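Local coordinates for ectonucleotide pyrophosphatase/phosphodiesterase family member 5 (PDB 5VEO), which probably hydrolyses nucleotide substrates as a zinc-dependent ectoenzyme of the nucleotide pyrophosphatase/phosphodiesterase family, with a restricted choice of substrate, at residues D22-W26 with D27-K31; V32-P35 with H36-Y39. The protein carries 1 engineered substitution. All coordinates share one frame; numbering follows the deposited sequence.

Interactions 1 and 2 follow one another along the chain in the connection that leaves strand 16-21, a central strand of the mixed sheet, and runs into helix 35-42. Their centres lie about 11 Å apart. Residues 22-31 start at the zinc site and turn outward through a short 3-10 segment; residues 32-39 then carry the chain into the helix, farther from the middle of the protein. The two are stitched together by a probable hydrogen bond of 2.8 Å between Leu29 O and Thr34 OG1, and by Phe37, which packs on Phe24 and Leu29. A zinc-binding aspartate just past the end of the strand is thus followed by a compact, internally braced connection packed along helix 190-210, within the alkaline phosphatase-like fold.

Interaction 1 (D22-W26 with D27-K31); sequences DGFRW and DYLYK. With ZN (zinc ion), chain E; AMP (adenosine monophosphate), chain Q.
Arg25 lays its CB over one face of the Tyr28 ring and grips Asp27 with its guanidinium. The CB sits over the ring centre, 3.7 Å from the centroid, in a CH-pi contact, while the guanidinium reaches Asp27 side-on with two nitrogens. NE meets OD2 on its syn side at 2.7 Å, nearly in the guanidinium plane and almost straight (170°); NH2 to OD1, at 3.1 Å, is more bent. With Asp27 CG held between the backbone N and the carbonyl carbon (chi1 64°), the carboxylate faces this arginine while its CB covers the six-membered ring of Trp26, 3.8 Å from the centroid. Arginine suits the place because its CB covers the tyrosine ring while its long chain carries a guanidinium with Tyr28 CE2 over one face and Asp27 OD2 at its edge. An alanine at Arg25 would keep the CB over Tyr28 but is likely to leave the Asp27 carboxylate without its charged mate and free to turn. A water accepts from both Arg25 NH2 and Lys31 NZ, linking two like charges; Arg25 NH1 is bonded to Met227 O and Lys31 NZ to Pro185 O.

Tyr28 directs its edge at the face of Phe24 in a T-shaped pair, centroids 5.6 Å apart, and its CB touches Phe24 CE1 at 3.5 Å. A second water, in the plane of the tyrosine ring, joins Tyr28 OH to Gly23 O. Gly23, with phi 73°, suits the turn just after Asp22, whose OD1 binds zinc at 1.9 Å beside AMP O3P; Asp224 and His225 complete the protein ligands. Behind this site the turn is wedged between helix 190-210, where Phe24 meets Val197 and Tyr28 meets Met190 and Ile194, and strand 45-51, touched by Trp26 and Leu29.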
# COMPACT_ATOMS: atom_id res chain seq x y z
N ASP A 22 6.59 1.86 -4.52
CA ASP A 22 6.17 2.13 -3.16
C ASP A 22 6.36 3.62 -2.82
O ASP A 22 7.43 4.19 -3.07
CB ASP A 22 6.96 1.24 -2.20
CG ASP A 22 6.31 1.16 -0.82
OD1 ASP A 22 6.04 2.24 -0.25
OD2 ASP A 22 6.03 0.02 -0.35
N GLY A 23 5.35 4.23 -2.22
CA GLY A 23 5.49 5.59 -1.69
C GLY A 23 5.54 6.68 -2.74
O GLY A 23 6.16 7.73 -2.52
N PHE A 24 4.91 6.46 -3.89
CA PHE A 24 4.95 7.42 -4.99
C PHE A 24 3.74 8.34 -4.83
O PHE A 24 2.63 8.05 -5.28
CB PHE A 24 4.98 6.72 -6.34
CG PHE A 24 5.49 7.59 -7.46
CD1 PHE A 24 4.77 8.71 -7.89
CD2 PHE A 24 6.71 7.32 -8.06
CE1 PHE A 24 5.26 9.51 -8.92
CE2 PHE A 24 7.19 8.12 -9.10
CZ PHE A 24 6.46 9.21 -9.53
N ARG A 25 3.97 9.44 -4.12
CA ARG A 25 2.94 10.44 -3.90
C ARG A 25 2.46 11.00 -5.25
O ARG A 25 3.26 11.20 -6.17
CB ARG A 25 3.51 11.56 -3.02
CG ARG A 25 2.50 12.50 -2.43
CD ARG A 25 3.16 13.39 -1.40
NE ARG A 25 3.68 14.58 -2.00
CZ ARG A 25 4.33 15.53 -1.33
NH1 ARG A 25 4.58 15.41 -0.02
NH2 ARG A 25 4.73 16.62 -1.99
N TRP A 26 1.16 11.31 -5.31
CA TRP A 26 0.49 11.66 -6.56
C TRP A 26 1.16 12.84 -7.29
O TRP A 26 1.21 12.86 -8.53
CB TRP A 26 -0.99 11.96 -6.27
CG TRP A 26 -1.16 13.19 -5.46
CD1 TRP A 26 -0.97 13.34 -4.12
CD2 TRP A 26 -1.50 14.48 -5.96
NE1 TRP A 26 -1.17 14.66 -3.75
CE2 TRP A 26 -1.50 15.38 -4.88
CE3 TRP A 26 -1.82 14.97 -7.24
CZ2 TRP A 26 -1.80 16.73 -5.02
CZ3 TRP A 26 -2.12 16.32 -7.38
CH2 TRP A 26 -2.11 17.17 -6.27
N ASP A 27 1.67 13.81 -6.54
CA ASP A 27 2.25 15.01 -7.16
C ASP A 27 3.75 14.90 -7.42
O ASP A 27 4.34 15.86 -7.93
CB ASP A 27 1.95 16.23 -6.30
CG ASP A 27 2.61 16.16 -4.94
OD1 ASP A 27 2.72 17.21 -4.26
OD2 ASP A 27 3.06 15.07 -4.55
N TYR A 28 4.37 13.75 -7.15
CA TYR A 28 5.78 13.58 -7.48
C TYR A 28 6.03 13.70 -8.98
O TYR A 28 7.15 14.03 -9.38
CB TYR A 28 6.27 12.22 -6.99
CG TYR A 28 6.62 12.07 -5.52
CD1 TYR A 28 7.03 10.84 -5.04
CD2 TYR A 28 6.61 13.13 -4.63
CE1 TYR A 28 7.40 10.65 -3.72
CE2 TYR A 28 6.97 12.94 -3.28
CZ TYR A 28 7.37 11.70 -2.85
OH TYR A 28 7.75 11.50 -1.54
N LEU A 29 5.01 13.42 -9.81
CA LEU A 29 5.09 13.57 -11.27
C LEU A 29 5.61 14.93 -11.68
O LEU A 29 6.14 15.09 -12.78
CB LEU A 29 3.70 13.39 -11.90
CG LEU A 29 3.04 12.04 -11.70
CD1 LEU A 29 1.65 12.06 -12.33
CD2 LEU A 29 3.90 10.95 -12.32
N TYR A 30 5.41 15.93 -10.83
CA TYR A 30 5.69 17.31 -11.17
C TYR A 30 6.95 17.86 -10.50
O TYR A 30 7.27 19.03 -10.71
CB TYR A 30 4.50 18.17 -10.78
CG TYR A 30 3.20 17.66 -11.36
CD1 TYR A 30 3.08 17.39 -12.71
CD2 TYR A 30 2.12 17.41 -10.54
CE1 TYR A 30 1.90 16.92 -13.24
CE2 TYR A 30 0.93 16.93 -11.06
CZ TYR A 30 0.82 16.70 -12.42
OH TYR A 30 -0.36 16.23 -12.94
N LYS A 31 7.65 17.05 -9.70
CA LYS A 31 8.85 17.51 -9.00
C LYS A 31 10.06 17.62 -9.93
O LYS A 31 10.95 18.43 -9.68
CB LYS A 31 9.17 16.57 -7.84
CG LYS A 31 8.32 16.83 -6.59
CD LYS A 31 8.81 16.04 -5.35
CE LYS A 31 8.09 16.46 -4.09
NZ LYS A 31 8.64 17.75 -3.59
ZN ZN E . 4.71 1.98 1.13
P AMP Q . 5.98 0.98 4.03
O1P AMP Q . 4.76 0.82 4.90
O2P AMP Q . 6.99 1.94 4.67
O3P AMP Q . 5.65 1.41 2.61
O5' AMP Q . 6.70 -0.44 3.91
C5' AMP Q . 7.54 -0.69 2.77
C4' AMP Q . 8.74 -1.54 3.08
O4' AMP Q . 8.31 -2.89 3.22
C3' AMP Q . 9.77 -1.57 1.95
O3' AMP Q . 10.91 -0.83 2.30
C2' AMP Q . 10.13 -3.05 1.78
O2' AMP Q . 11.50 -3.33 1.81
C1' AMP Q . 9.40 -3.72 2.92
N9 AMP Q . 8.89 -5.03 2.58
C8 AMP Q . 7.96 -5.34 1.66
N7 AMP Q . 7.75 -6.68 1.66
C5 AMP Q . 8.57 -7.20 2.61
C6 AMP Q . 8.86 -8.54 3.15
N6 AMP Q . 8.21 -9.62 2.66
N1 AMP Q . 9.77 -8.66 4.13
C2 AMP Q . 10.42 -7.60 4.65
N3 AMP Q . 10.22 -6.35 4.22
C4 AMP Q . 9.32 -6.12 3.21
O HOH W 1 8.29 8.82 -1.09
O HOH W 2 7.09 18.37 -1.48

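Interaction 2 (V32-P35 with H36-Y39)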
# COMPACT_ATOMS: atom_id res chain seq x y z
N VAL A 32 10.10 16.78 -10.96
CA VAL A 32 11.18 16.73 -11.95
C VAL A 32 10.54 16.31 -13.26
O VAL A 32 9.42 15.79 -13.25
CB VAL A 32 12.27 15.72 -11.57
CG1 VAL A 32 13.02 16.19 -10.38
CG2 VAL A 32 11.65 14.36 -11.34
N PRO A 33 11.22 16.47 -14.39
CA PRO A 33 10.72 15.88 -15.63
C PRO A 33 10.48 14.38 -15.45
O PRO A 33 11.33 13.65 -14.92
CB PRO A 33 11.84 16.17 -16.64
CG PRO A 33 12.47 17.45 -16.11
CD PRO A 33 12.46 17.24 -14.61
N THR A 34 9.30 13.94 -15.85
CA THR A 34 8.92 12.53 -15.78
C THR A 34 8.39 12.13 -17.16
O THR A 34 7.19 11.86 -17.34
CB THR A 34 7.90 12.27 -14.67
OG1 THR A 34 6.82 13.20 -14.77
CG2 THR A 34 8.54 12.42 -13.29
N PRO A 35 9.28 12.07 -18.15
CA PRO A 35 8.84 11.79 -19.52
C PRO A 35 8.18 10.45 -19.70
O PRO A 35 7.26 10.34 -20.52
CB PRO A 35 10.14 11.89 -20.33
CG PRO A 35 11.25 11.73 -19.32
CD PRO A 35 10.71 12.37 -18.07
N HIS A 36 8.58 9.42 -18.95
CA HIS A 36 7.97 8.12 -19.17
C HIS A 36 6.60 8.03 -18.52
O HIS A 36 5.67 7.47 -19.11
CB HIS A 36 8.91 7.02 -18.69
CG HIS A 36 10.17 6.99 -19.49
ND1 HIS A 36 11.37 7.46 -19.01
CD2 HIS A 36 10.39 6.63 -20.78
CE1 HIS A 36 12.29 7.33 -19.95
NE2 HIS A 36 11.72 6.83 -21.03
N PHE A 37 6.43 8.62 -17.32
CA PHE A 37 5.08 8.76 -16.79
C PHE A 37 4.20 9.56 -17.75
O PHE A 37 3.05 9.21 -17.99
CB PHE A 37 5.09 9.42 -15.41
CG PHE A 37 5.50 8.49 -14.28
CD1 PHE A 37 4.56 7.73 -13.61
CD2 PHE A 37 6.83 8.38 -13.90
CE1 PHE A 37 4.94 6.86 -12.57
CE2 PHE A 37 7.21 7.52 -12.86
CZ PHE A 37 6.25 6.76 -12.21
N HIS A 38 4.74 10.65 -18.30
CA HIS A 38 3.95 11.49 -19.19
C HIS A 38 3.62 10.78 -20.51
O HIS A 38 2.56 11.02 -21.09
CB HIS A 38 4.67 12.82 -19.41
CG HIS A 38 4.42 13.81 -18.32
ND1 HIS A 38 5.08 13.75 -17.11
CD2 HIS A 38 3.56 14.85 -18.22
CE1 HIS A 38 4.66 14.73 -16.33
NE2 HIS A 38 3.72 15.40 -16.97
N TYR A 39 4.50 9.87 -20.95
CA TYR A 39 4.20 9.07 -22.13
C TYR A 39 2.99 8.16 -21.90
O TYR A 39 2.11 8.05 -22.75
CB TYR A 39 5.44 8.26 -22.51
CG TYR A 39 5.23 7.31 -23.66
CD1 TYR A 39 5.21 7.77 -24.97
CD2 TYR A 39 5.07 5.95 -23.44
CE1 TYR A 39 5.04 6.89 -26.04
CE2 TYR A 39 4.91 5.07 -24.50
CZ TYR A 39 4.88 5.55 -25.79
OH TYR A 39 4.70 4.64 -26.82
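Thr34 occupies the N-cap of helix 35-42, and its carbonyl oxygen is gripped twice by His38. The backbone N of His38 donates to Thr34 O at 2.9 Å, nearly along the C=O axis, as the opening i to i+4 bond of the helix. The imidazole folds back to the same oxygen, putting Thr34 O at the ring's edge and close to its plane. Threonine suits this place less as a cap, since its side chain makes no capping bond, than as a link: OG1 is bonded to Leu29 O. Its CB packs beside Phe37, 4.1 Å from CB, on the buried side where Phe37 also meets Phe24 and Ile337.

The outer side is looser: the exposed Pro35 ring touches just the backbone of His36 across the contact. Proline suits a first helical turn because its missing N-H is not needed there, and its carbonyl still accepts from Tyr39 N at 2.8 Å. Ties to helix 190-210 come from His36 ND1 and Phe37 N, both bonded to Asp198, and from Tyr39 OH, bonded to Lys209. With CG beside the backbone N (chi1 -83°), His38 turns its ring so that ND1 donates to Thr34 O at 2.8 Å, approaching from above the carbonyl plane.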